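Local coordinates for NegoA.19184.a (PDB 5UEB), which is of unknown function and belongs to the DUF4265 family, pairing a five-stranded antiparallel sheet with a smaller sheet that carries two helices, at residues 9-17 against 57-68; 87-95 against 127-137. All coordinates share one frame; numbering follows the deposited sequence.

Contact 1: residues 9-17 against 57-68; sequences MKSKLTVVY and VAIEREDKMLFF. With EDO (1,2-ethanediol), chain M.
Thr-14 and Phe-67 are paired through their backbones in a single parallel-type bridge, where strand 10-17 crosses strand 65-68 at 52°. Two nearly straight hydrogen bonds make it: Thr-14 N donates to Leu-66 O at 2.9 Å (174°), and Phe-68 N donates to Thr-14 O at the same length. Thr-14 O also receives a CA-H...O contact from Phe-67. One step further along, a water prolongs the pairing, accepting from Val-16 N and donating to Phe-68 O. At the other end of the bridge, toward Lys-12 and Leu-66, a 1,2-ethanediol, probably from the crystallisation liquor, takes the N-H of Leu-66 on O2 and gives a hydrogen bond from O1 to Leu-66 O.

Side chains pack on both sides of the bridge. Leu-13, with CG anti to its own N (chi1 -168°), thereby carries its branched end across to strand 57-62: CD1 presses on Ile-59 CG2 at 3.4 Å, a tight fit, while CD2 meets Val-57 CG2 at 3.5 Å. Branched aliphatic chains suit this apolar cluster, offering several methyls and no polar group to satisfy. The Thr-14 side chain lies alongside the Phe-67 ring, its CB 3.7 Å from Phe-67 CD2.

Phe-67 also stacks on His-8 of the second subunit, a tag residue. Within the chain, strand 10-18 pairs with strand 24-33, and Phe-39 of strand 39-41 touches both Leu-13 and Ile-59. The bridge joins the outermost strands, 10-18 and 65-73, consistent with a sheet curled toward a barrel.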
loop_
_atom_site.group_PDB
_atom_site.type_symbol
_atom_site.label_atom_id
_atom_site.label_comp_id
_atom_site.label_asym_id
_atom_site.label_seq_id
_atom_site.Cartn_x
_atom_site.Cartn_y
_atom_site.Cartn_z
ATOM N N MET B 9 -7.818 5.319 -26.146
ATOM C CA MET B 9 -6.934 5.799 -25.078
ATOM C C MET B 9 -6.070 4.704 -24.451
ATOM O O MET B 9 -5.918 4.640 -23.225
ATOM C CB MET B 9 -7.725 6.575 -24.023
ATOM C CG MET B 9 -8.487 7.750 -24.594
ATOM S SD MET B 9 -9.042 8.853 -23.294
ATOM C CE MET B 9 -10.250 9.852 -24.173
ATOM N N LYS B 10 -5.472 3.841 -25.271
ATOM C CA LYS B 10 -4.532 2.865 -24.737
ATOM C C LYS B 10 -3.310 3.577 -24.165
ATOM O O LYS B 10 -2.879 4.637 -24.654
ATOM C CB LYS B 10 -4.069 1.897 -25.827
ATOM C CG LYS B 10 -5.162 1.333 -26.734
ATOM C CD LYS B 10 -6.380 0.822 -25.980
ATOM C CE LYS B 10 -6.012 -0.288 -24.996
ATOM N NZ LYS B 10 -7.260 -0.863 -24.400
ATOM N N SER B 11 -2.740 2.984 -23.119
ATOM C CA SER B 11 -1.589 3.592 -22.475
ATOM C C SER B 11 -0.751 2.519 -21.792
ATOM O O SER B 11 -1.086 1.324 -21.793
ATOM C CB SER B 11 -2.031 4.699 -21.513
ATOM O OG SER B 11 -0.925 5.461 -21.049
ATOM N N LYS B 12 0.372 2.965 -21.235
ATOM C CA LYS B 12 1.292 2.131 -20.477
ATOM C C LYS B 12 1.641 2.843 -19.181
ATOM O O LYS B 12 1.760 4.076 -19.136
ATOM C CB LYS B 12 2.615 1.932 -21.231
ATOM C CG LYS B 12 2.504 1.598 -22.701
ATOM C CD LYS B 12 2.099 0.170 -22.898
ATOM C CE LYS B 12 2.388 -0.264 -24.332
ATOM N NZ LYS B 12 1.819 -1.609 -24.596
ATOM N N LEU B 13 1.835 2.045 -18.133
ATOM C CA LEU B 13 2.187 2.547 -16.815
ATOM C C LEU B 13 3.404 1.785 -16.309
ATOM O O LEU B 13 3.489 0.569 -16.493
ATOM C CB LEU B 13 1.015 2.222 -15.891
ATOM C CG LEU B 13 0.994 2.869 -14.531
ATOM C CD1 LEU B 13 1.047 4.351 -14.748
ATOM C CD2 LEU B 13 -0.286 2.445 -13.867
ATOM N N THR B 14 4.340 2.489 -15.664
ATOM C CA THR B 14 5.447 1.839 -14.959
ATOM C C THR B 14 5.123 1.735 -13.470
ATOM O O THR B 14 4.756 2.726 -12.840
ATOM C CB THR B 14 6.751 2.612 -15.155
ATOM O OG1 THR B 14 7.093 2.613 -16.546
ATOM C CG2 THR B 14 7.894 1.969 -14.351
ATOM N N VAL B 15 5.235 0.525 -12.920
ATOM C CA VAL B 15 5.101 0.288 -11.487
ATOM C C VAL B 15 6.500 0.095 -10.921
ATOM O O VAL B 15 7.200 -0.852 -11.302
ATOM C CB VAL B 15 4.243 -0.955 -11.200
ATOM C CG1 VAL B 15 4.061 -1.143 -9.686
ATOM C CG2 VAL B 15 2.900 -0.848 -11.877
ATOM N N VAL B 16 6.916 0.985 -10.024
ATOM C CA VAL B 16 8.170 0.825 -9.294
ATOM C C VAL B 16 7.870 0.044 -8.021
ATOM O O VAL B 16 6.900 0.345 -7.312
ATOM C CB VAL B 16 8.800 2.191 -8.970
ATOM C CG1 VAL B 16 10.114 2.012 -8.215
ATOM C CG2 VAL B 16 9.044 2.983 -10.241
ATOM N N TYR B 17 8.664 -0.992 -7.757
ATOM C CA TYR B 17 8.405 -1.861 -6.615
ATOM C C TYR B 17 9.731 -2.426 -6.126
ATOM O O TYR B 17 10.760 -2.320 -6.796
ATOM C CB TYR B 17 7.414 -2.990 -6.981
ATOM C CG TYR B 17 7.953 -3.957 -8.011
ATOM C CD1 TYR B 17 7.960 -3.640 -9.366
ATOM C CD2 TYR B 17 8.466 -5.190 -7.628
ATOM C CE1 TYR B 17 8.487 -4.508 -10.306
ATOM C CE2 TYR B 17 8.990 -6.081 -8.569
ATOM C CZ TYR B 17 8.991 -5.731 -9.909
ATOM O OH TYR B 17 9.524 -6.600 -10.836
ATOM N N VAL B 57 -6.141 2.349 -11.077
ATOM C CA VAL B 57 -5.080 2.962 -10.291
ATOM C C VAL B 57 -4.920 4.420 -10.691
ATOM O O VAL B 57 -5.235 4.821 -11.819
ATOM C CB VAL B 57 -3.732 2.213 -10.420
ATOM C CG1 VAL B 57 -3.870 0.754 -9.966
ATOM C CG2 VAL B 57 -3.206 2.303 -11.854
ATOM N N ALA B 58 -4.445 5.218 -9.744
ATOM C CA ALA B 58 -4.059 6.599 -9.983
ATOM C C ALA B 58 -2.607 6.651 -10.430
ATOM O O ALA B 58 -1.787 5.810 -10.049
ATOM C CB ALA B 58 -4.229 7.429 -8.714
ATOM N N ILE B 59 -2.287 7.662 -11.238
ATOM C CA ILE B 59 -0.997 7.735 -11.902
ATOM C C ILE B 59 -0.387 9.114 -11.683
ATOM O O ILE B 59 -1.070 10.080 -11.332
ATOM C CB ILE B 59 -1.124 7.433 -13.406
ATOM C CG1 ILE B 59 -2.033 8.465 -14.063
ATOM C CG2 ILE B 59 -1.706 6.035 -13.611
ATOM C CD1 ILE B 59 -2.263 8.228 -15.577
ATOM N N GLU B 60 0.934 9.183 -11.880
ATOM C CA GLU B 60 1.692 10.427 -11.843
ATOM C C GLU B 60 2.575 10.487 -13.075
ATOM O O GLU B 60 3.138 9.471 -13.488
ATOM C CB GLU B 60 2.625 10.481 -10.635
ATOM C CG GLU B 60 1.953 10.715 -9.314
ATOM C CD GLU B 60 2.953 11.075 -8.222
ATOM O OE1 GLU B 60 4.153 10.762 -8.381
ATOM O OE2 GLU B 60 2.541 11.676 -7.210
ATOM N N ARG B 61 2.728 11.686 -13.631
ATOM C CA ARG B 61 3.599 11.908 -14.778
ATOM C C ARG B 61 4.939 12.469 -14.319
ATOM O O ARG B 61 4.990 13.440 -13.554
ATOM C CB ARG B 61 2.951 12.875 -15.773
ATOM C CG ARG B 61 3.773 13.142 -17.016
ATOM C CD ARG B 61 2.976 13.956 -18.027
ATOM N NE ARG B 61 3.759 14.195 -19.233
ATOM C CZ ARG B 61 4.510 15.270 -19.440
ATOM N NH1 ARG B 61 4.573 16.221 -18.518
ATOM N NH2 ARG B 61 5.188 15.398 -20.575
ATOM N N GLU B 62 6.021 11.847 -14.778
ATOM C CA GLU B 62 7.364 12.344 -14.523
ATOM C C GLU B 62 8.233 12.001 -15.724
ATOM O O GLU B 62 8.123 10.898 -16.266
ATOM C CB GLU B 62 7.951 11.694 -13.264
ATOM C CG GLU B 62 9.280 12.274 -12.815
ATOM C CD GLU B 62 9.838 11.556 -11.602
ATOM O OE1 GLU B 62 10.306 10.406 -11.752
ATOM O OE2 GLU B 62 9.786 12.133 -10.496
ATOM N N ASP B 63 9.096 12.940 -16.122
ATOM C CA ASP B 63 10.007 12.745 -17.254
ATOM C C ASP B 63 9.278 12.181 -18.471
ATOM O O ASP B 63 9.749 11.250 -19.129
ATOM C CB ASP B 63 11.211 11.882 -16.867
ATOM N N LYS B 64 8.098 12.734 -18.751
ATOM C CA LYS B 64 7.284 12.365 -19.907
ATOM C C LYS B 64 6.784 10.918 -19.872
ATOM O O LYS B 64 6.401 10.372 -20.914
ATOM C CB LYS B 64 7.985 12.670 -21.236
ATOM C CG LYS B 64 8.554 14.073 -21.339
ATOM C CD LYS B 64 9.171 14.277 -22.709
ATOM C CE LYS B 64 8.997 15.703 -23.196
ATOM N NZ LYS B 64 9.362 15.835 -24.637
ATOM N N MET B 65 6.777 10.285 -18.697
ATOM C CA MET B 65 6.320 8.912 -18.545
ATOM C C MET B 65 5.261 8.850 -17.450
ATOM O O MET B 65 5.160 9.745 -16.608
ATOM C CB MET B 65 7.502 7.989 -18.211
ATOM C CG MET B 65 8.451 7.792 -19.376
ATOM S SD MET B 65 9.955 6.955 -18.848
ATOM C CE MET B 65 10.600 8.152 -17.685
ATOM N N LEU B 66 4.463 7.784 -17.457
ATOM C CA LEU B 66 3.411 7.604 -16.458
ATOM C C LEU B 66 3.773 6.505 -15.467
ATOM O O LEU B 66 4.234 5.425 -15.861
ATOM C CB LEU B 66 2.066 7.265 -17.107
ATOM C CG LEU B 66 1.552 8.269 -18.134
ATOM C CD1 LEU B 66 0.232 7.758 -18.706
ATOM C CD2 LEU B 66 1.373 9.674 -17.551
ATOM N N PHE B 67 3.533 6.779 -14.180
ATOM C CA PHE B 67 3.911 5.878 -13.093
ATOM C C PHE B 67 2.725 5.578 -12.192
ATOM O O PHE B 67 1.905 6.451 -11.916
ATOM C CB PHE B 67 5.040 6.468 -12.244
ATOM C CG PHE B 67 6.311 6.633 -12.997
ATOM C CD1 PHE B 67 6.577 7.810 -13.688
ATOM C CD2 PHE B 67 7.231 5.601 -13.039
ATOM C CE1 PHE B 67 7.756 7.953 -14.400
ATOM C CE2 PHE B 67 8.408 5.734 -13.746
ATOM C CZ PHE B 67 8.668 6.916 -14.432
ATOM N N PHE B 68 2.658 4.337 -11.714
ATOM C CA PHE B 68 1.663 3.984 -10.708
ATOM C C PHE B 68 1.862 4.855 -9.475
ATOM O O PHE B 68 2.988 5.023 -8.999
ATOM C CB PHE B 68 1.849 2.515 -10.313
ATOM C CG PHE B 68 1.095 2.117 -9.063
ATOM C CD1 PHE B 68 -0.252 1.787 -9.129
ATOM C CD2 PHE B 68 1.732 2.067 -7.837
ATOM C CE1 PHE B 68 -0.948 1.425 -7.988
ATOM C CE2 PHE B 68 1.042 1.709 -6.684
ATOM C CZ PHE B 68 -0.305 1.376 -6.767
HETATM C C1 EDO M . 5.570 3.951 -18.988
HETATM O O1 EDO M . 6.020 4.568 -17.773
HETATM C C2 EDO M . 5.618 4.990 -20.102
HETATM O O2 EDO M . 4.688 6.037 -19.801
HETATM O O HOH W 1 5.296 3.374 -9.140
#

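Contact 2: residues 87-95 against 127-137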
loop_
_atom_site.group_PDB
_atom_site.type_symbol
_atom_site.label_atom_id
_atom_site.label_comp_id
_atom_site.label_asym_id
_atom_site.label_seq_id
_atom_site.Cartn_x
_atom_site.Cartn_y
_atom_site.Cartn_z
ATOM N N HIS B 87 8.404 -28.069 -15.773
ATOM C CA HIS B 87 7.128 -28.135 -16.472
ATOM C C HIS B 87 6.007 -27.840 -15.490
ATOM O O HIS B 87 6.128 -28.115 -14.292
ATOM C CB HIS B 87 6.908 -29.516 -17.100
ATOM C CG HIS B 87 6.508 -30.567 -16.111
ATOM N ND1 HIS B 87 7.424 -31.249 -15.337
ATOM C CD2 HIS B 87 5.291 -31.047 -15.763
ATOM C CE1 HIS B 87 6.787 -32.107 -14.558
ATOM N NE2 HIS B 87 5.492 -32.003 -14.797
ATOM N N PHE B 88 4.916 -27.274 -16.011
ATOM C CA PHE B 88 3.692 -27.125 -15.235
ATOM C C PHE B 88 2.883 -28.410 -15.355
ATOM O O PHE B 88 2.566 -28.827 -16.477
ATOM C CB PHE B 88 2.883 -25.932 -15.735
ATOM C CG PHE B 88 3.512 -24.607 -15.411
ATOM C CD1 PHE B 88 3.262 -23.992 -14.195
ATOM C CD2 PHE B 88 4.373 -23.990 -16.306
ATOM C CE1 PHE B 88 3.855 -22.772 -13.876
ATOM C CE2 PHE B 88 4.970 -22.775 -15.995
ATOM C CZ PHE B 88 4.713 -22.169 -14.779
ATOM N N PRO B 89 2.574 -29.089 -14.249
ATOM C CA PRO B 89 1.839 -30.360 -14.342
ATOM C C PRO B 89 0.482 -30.176 -15.006
ATOM O O PRO B 89 -0.198 -29.169 -14.795
ATOM C CB PRO B 89 1.680 -30.785 -12.879
ATOM C CG PRO B 89 2.798 -30.103 -12.168
ATOM C CD PRO B 89 3.001 -28.792 -12.872
ATOM N N LYS B 90 0.089 -31.182 -15.797
ATOM C CA LYS B 90 -1.153 -31.096 -16.562
ATOM C C LYS B 90 -2.363 -30.906 -15.652
ATOM O O LYS B 90 -3.279 -30.141 -15.979
ATOM C CB LYS B 90 -1.321 -32.342 -17.436
ATOM N N ASP B 91 -2.386 -31.590 -14.503
ATOM C CA ASP B 91 -3.544 -31.466 -13.620
ATOM C C ASP B 91 -3.632 -30.085 -12.980
ATOM O O ASP B 91 -4.737 -29.604 -12.691
ATOM C CB ASP B 91 -3.601 -32.603 -12.592
ATOM C CG ASP B 91 -2.438 -32.597 -11.613
ATOM O OD1 ASP B 91 -1.415 -31.935 -11.870
ATOM O OD2 ASP B 91 -2.549 -33.290 -10.578
ATOM N N LEU B 92 -2.494 -29.427 -12.771
ATOM C CA LEU B 92 -2.530 -28.053 -12.287
ATOM C C LEU B 92 -3.081 -27.104 -13.348
ATOM O O LEU B 92 -3.900 -26.230 -13.041
ATOM C CB LEU B 92 -1.134 -27.621 -11.842
ATOM C CG LEU B 92 -1.003 -26.137 -11.501
ATOM C CD1 LEU B 92 -1.907 -25.779 -10.342
ATOM C CD2 LEU B 92 0.444 -25.782 -11.190
ATOM N N LEU B 93 -2.629 -27.242 -14.597
ATOM C CA LEU B 93 -3.159 -26.393 -15.658
ATOM C C LEU B 93 -4.658 -26.600 -15.826
ATOM O O LEU B 93 -5.406 -25.639 -16.044
ATOM C CB LEU B 93 -2.430 -26.670 -16.972
ATOM C CG LEU B 93 -0.937 -26.328 -16.969
ATOM C CD1 LEU B 93 -0.289 -26.724 -18.289
ATOM C CD2 LEU B 93 -0.710 -24.848 -16.679
ATOM N N ALA B 94 -5.116 -27.848 -15.708
ATOM C CA ALA B 94 -6.540 -28.127 -15.827
ATOM C C ALA B 94 -7.326 -27.486 -14.689
ATOM O O ALA B 94 -8.417 -26.942 -14.910
ATOM C CB ALA B 94 -6.766 -29.636 -15.862
ATOM N N ALA B 95 -6.790 -27.541 -13.466
ATOM C CA ALA B 95 -7.468 -26.927 -12.331
ATOM C C ALA B 95 -7.537 -25.414 -12.481
ATOM O O ALA B 95 -8.572 -24.802 -12.187
ATOM C CB ALA B 95 -6.758 -27.298 -11.032
ATOM N N ILE B 127 -3.626 -28.176 -4.471
ATOM C CA ILE B 127 -2.811 -28.696 -5.566
ATOM C C ILE B 127 -1.458 -28.008 -5.587
ATOM O O ILE B 127 -0.413 -28.661 -5.719
ATOM C CB ILE B 127 -3.531 -28.543 -6.915
ATOM C CG1 ILE B 127 -4.885 -29.251 -6.885
ATOM C CG2 ILE B 127 -2.642 -29.082 -8.026
ATOM C CD1 ILE B 127 -5.673 -29.083 -8.170
ATOM N N LEU B 128 -1.460 -26.679 -5.462
ATOM C CA LEU B 128 -0.202 -25.942 -5.394
ATOM C C LEU B 128 0.655 -26.437 -4.239
ATOM O O LEU B 128 1.867 -26.627 -4.392
ATOM C CB LEU B 128 -0.476 -24.449 -5.225
ATOM C CG LEU B 128 -1.135 -23.748 -6.406
ATOM C CD1 LEU B 128 -1.588 -22.348 -6.009
ATOM C CD2 LEU B 128 -0.161 -23.692 -7.573
ATOM N N ASN B 129 0.044 -26.647 -3.071
ATOM C CA ASN B 129 0.811 -27.082 -1.904
ATOM C C ASN B 129 1.440 -28.456 -2.109
ATOM O O ASN B 129 2.594 -28.676 -1.717
ATOM C CB ASN B 129 -0.066 -27.073 -0.653
ATOM C CG ASN B 129 -0.312 -25.675 -0.119
ATOM O OD1 ASN B 129 0.457 -24.751 -0.390
ATOM N ND2 ASN B 129 -1.380 -25.518 0.662
ATOM N N ARG B 130 0.709 -29.401 -2.708
ATOM C CA ARG B 130 1.271 -30.731 -2.940
ATOM C C ARG B 130 2.486 -30.664 -3.857
ATOM O O ARG B 130 3.482 -31.370 -3.643
ATOM C CB ARG B 130 0.218 -31.671 -3.529
ATOM C CG ARG B 130 -0.570 -32.464 -2.503
ATOM C CD ARG B 130 -1.328 -33.614 -3.164
ATOM N NE ARG B 130 -0.454 -34.709 -3.586
ATOM C CZ ARG B 130 -0.232 -35.808 -2.869
ATOM N NH1 ARG B 130 -0.817 -35.963 -1.688
ATOM N NH2 ARG B 130 0.576 -36.754 -3.332
ATOM N N TYR B 131 2.421 -29.821 -4.891
ATOM C CA TYR B 131 3.567 -29.691 -5.783
ATOM C C TYR B 131 4.715 -28.939 -5.121
ATOM O O TYR B 131 5.884 -29.231 -5.402
ATOM C CB TYR B 131 3.140 -29.086 -7.122
ATOM C CG TYR B 131 2.444 -30.092 -8.013
ATOM C CD1 TYR B 131 3.013 -31.340 -8.261
ATOM C CD2 TYR B 131 1.210 -29.810 -8.591
ATOM C CE1 TYR B 131 2.377 -32.270 -9.078
ATOM C CE2 TYR B 131 0.564 -30.736 -9.409
ATOM C CZ TYR B 131 1.157 -31.963 -9.648
ATOM O OH TYR B 131 0.535 -32.893 -10.446
ATOM N N GLU B 132 4.412 -27.985 -4.237
ATOM C CA GLU B 132 5.465 -27.322 -3.472
ATOM C C GLU B 132 6.198 -28.317 -2.581
ATOM O O GLU B 132 7.431 -28.280 -2.478
ATOM C CB GLU B 132 4.869 -26.191 -2.632
ATOM C CG GLU B 132 5.882 -25.195 -2.076
ATOM C CD GLU B 132 6.592 -25.685 -0.823
ATOM O OE1 GLU B 132 6.101 -26.637 -0.177
ATOM O OE2 GLU B 132 7.646 -25.109 -0.484
ATOM N N GLU B 133 5.452 -29.218 -1.918
ATOM C CA GLU B 133 6.092 -30.200 -1.040
ATOM C C GLU B 133 7.050 -31.091 -1.814
ATOM O O GLU B 133 8.042 -31.571 -1.254
ATOM C CB GLU B 133 5.051 -31.088 -0.345
ATOM C CG GLU B 133 4.111 -30.378 0.606
ATOM C CD GLU B 133 3.244 -31.347 1.389
ATOM O OE1 GLU B 133 3.478 -32.573 1.287
ATOM O OE2 GLU B 133 2.332 -30.888 2.106
ATOM N N ALA B 134 6.769 -31.328 -3.093
ATOM C CA ALA B 134 7.619 -32.168 -3.928
ATOM C C ALA B 134 8.763 -31.395 -4.566
ATOM O O ALA B 134 9.506 -31.967 -5.371
ATOM C CB ALA B 134 6.781 -32.856 -5.012
ATOM N N ASN B 135 8.915 -30.114 -4.226
ATOM C CA ASN B 135 9.979 -29.256 -4.743
ATOM C C ASN B 135 9.898 -29.070 -6.250
ATOM O O ASN B 135 10.897 -28.727 -6.891
ATOM C CB ASN B 135 11.374 -29.731 -4.314
ATOM C CG ASN B 135 11.549 -29.732 -2.808
ATOM O OD1 ASN B 135 11.085 -28.823 -2.118
ATOM N ND2 ASN B 135 12.215 -30.757 -2.290
ATOM N N ILE B 136 8.720 -29.278 -6.834
ATOM C CA ILE B 136 8.554 -29.057 -8.266
ATOM C C ILE B 136 8.071 -27.647 -8.604
ATOM O O ILE B 136 8.230 -27.209 -9.751
ATOM C CB ILE B 136 7.711 -30.159 -8.937
ATOM C CG1 ILE B 136 6.228 -29.808 -8.908
ATOM C CG2 ILE B 136 7.956 -31.512 -8.276
ATOM C CD1 ILE B 136 5.687 -29.442 -10.264
ATOM N N LEU B 137 7.495 -26.922 -7.645
ATOM C CA LEU B 137 7.106 -25.543 -7.891
ATOM C C LEU B 137 7.109 -24.757 -6.592
ATOM O O LEU B 137 7.134 -25.319 -5.493
ATOM C CB LEU B 137 5.739 -25.407 -8.590
ATOM C CG LEU B 137 4.396 -25.673 -7.892
ATOM C CD1 LEU B 137 3.956 -24.644 -6.844
ATOM C CD2 LEU B 137 3.300 -25.833 -8.946
#
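Leu-92, Tyr-131 and Ile-127 have the most surface buried where two nearly antiparallel helices pack side by side over one face of an antiparallel sheet, an alpha/beta two-layer arrangement. The short axes of helices 90-95 and 127-133 run 157° apart and approach to 10.8 Å, a spacing that leaves room for large side chains between them.

Leu-92 fills the middle. Its branched end divides the work: CD1 lies 3.9 Å from Leu-128 CD2, the two side chains crossing at about a right angle, whereas CD2 meets Leu-137 CD2 tip to tip at 3.6 Å. Leucine suits a place where one residue must serve both the facing helix and the sheet below, for Leu-137 begins strand 137-143 and, like Leu-128, touches Ile-82 of strand 78-84. Ile-127, a turn before Tyr-131, extends its CD1 to 3.5 Å from Ala-95 CB; the small alanine lets the longer side chain come up to its helix.

Tyr-131 combines apolar and polar contacts. Pro-89, at the N-cap position of its helix, lays CG over one ring face, 3.6 Å from the centroid and 15° off the normal, a CH-pi contact. The same Pro-89 CG meets Ile-136 CD1 at 3.5 Å; Ile-136 N bonds back to Tyr-131 O in the Schellman motif around Asn-135. With CG placed between its backbone N and carbonyl carbon, the Asp-91 side chain reaches back to the phenol, bringing OD1 to the ring's edge, near its plane. Tyr-131 OH donates to the syn side of Asp-91 OD1 at 2.6 Å, lying 18° out of the carboxylate plane.

The two contacts lie on opposite sides of the chain's centre, with their own centres 35 Å apart and about 17 Å between nearest atoms. They come in series: contact 1 is complete before contact 2 begins, and they share no strand or helix. Contact 1 belongs to the five-stranded antiparallel sheet built from residues 10 to 73, whereas contact 2 joins helices 90-98 and 122-133, which cover the four-stranded sheet of strands 78-84, 102-105, 110-115 and 137-143. Each thus ties together distant pieces of its own half of the molecule. Of the two, contact 1 also reaches the second subunit; contact 2 is untouched by it.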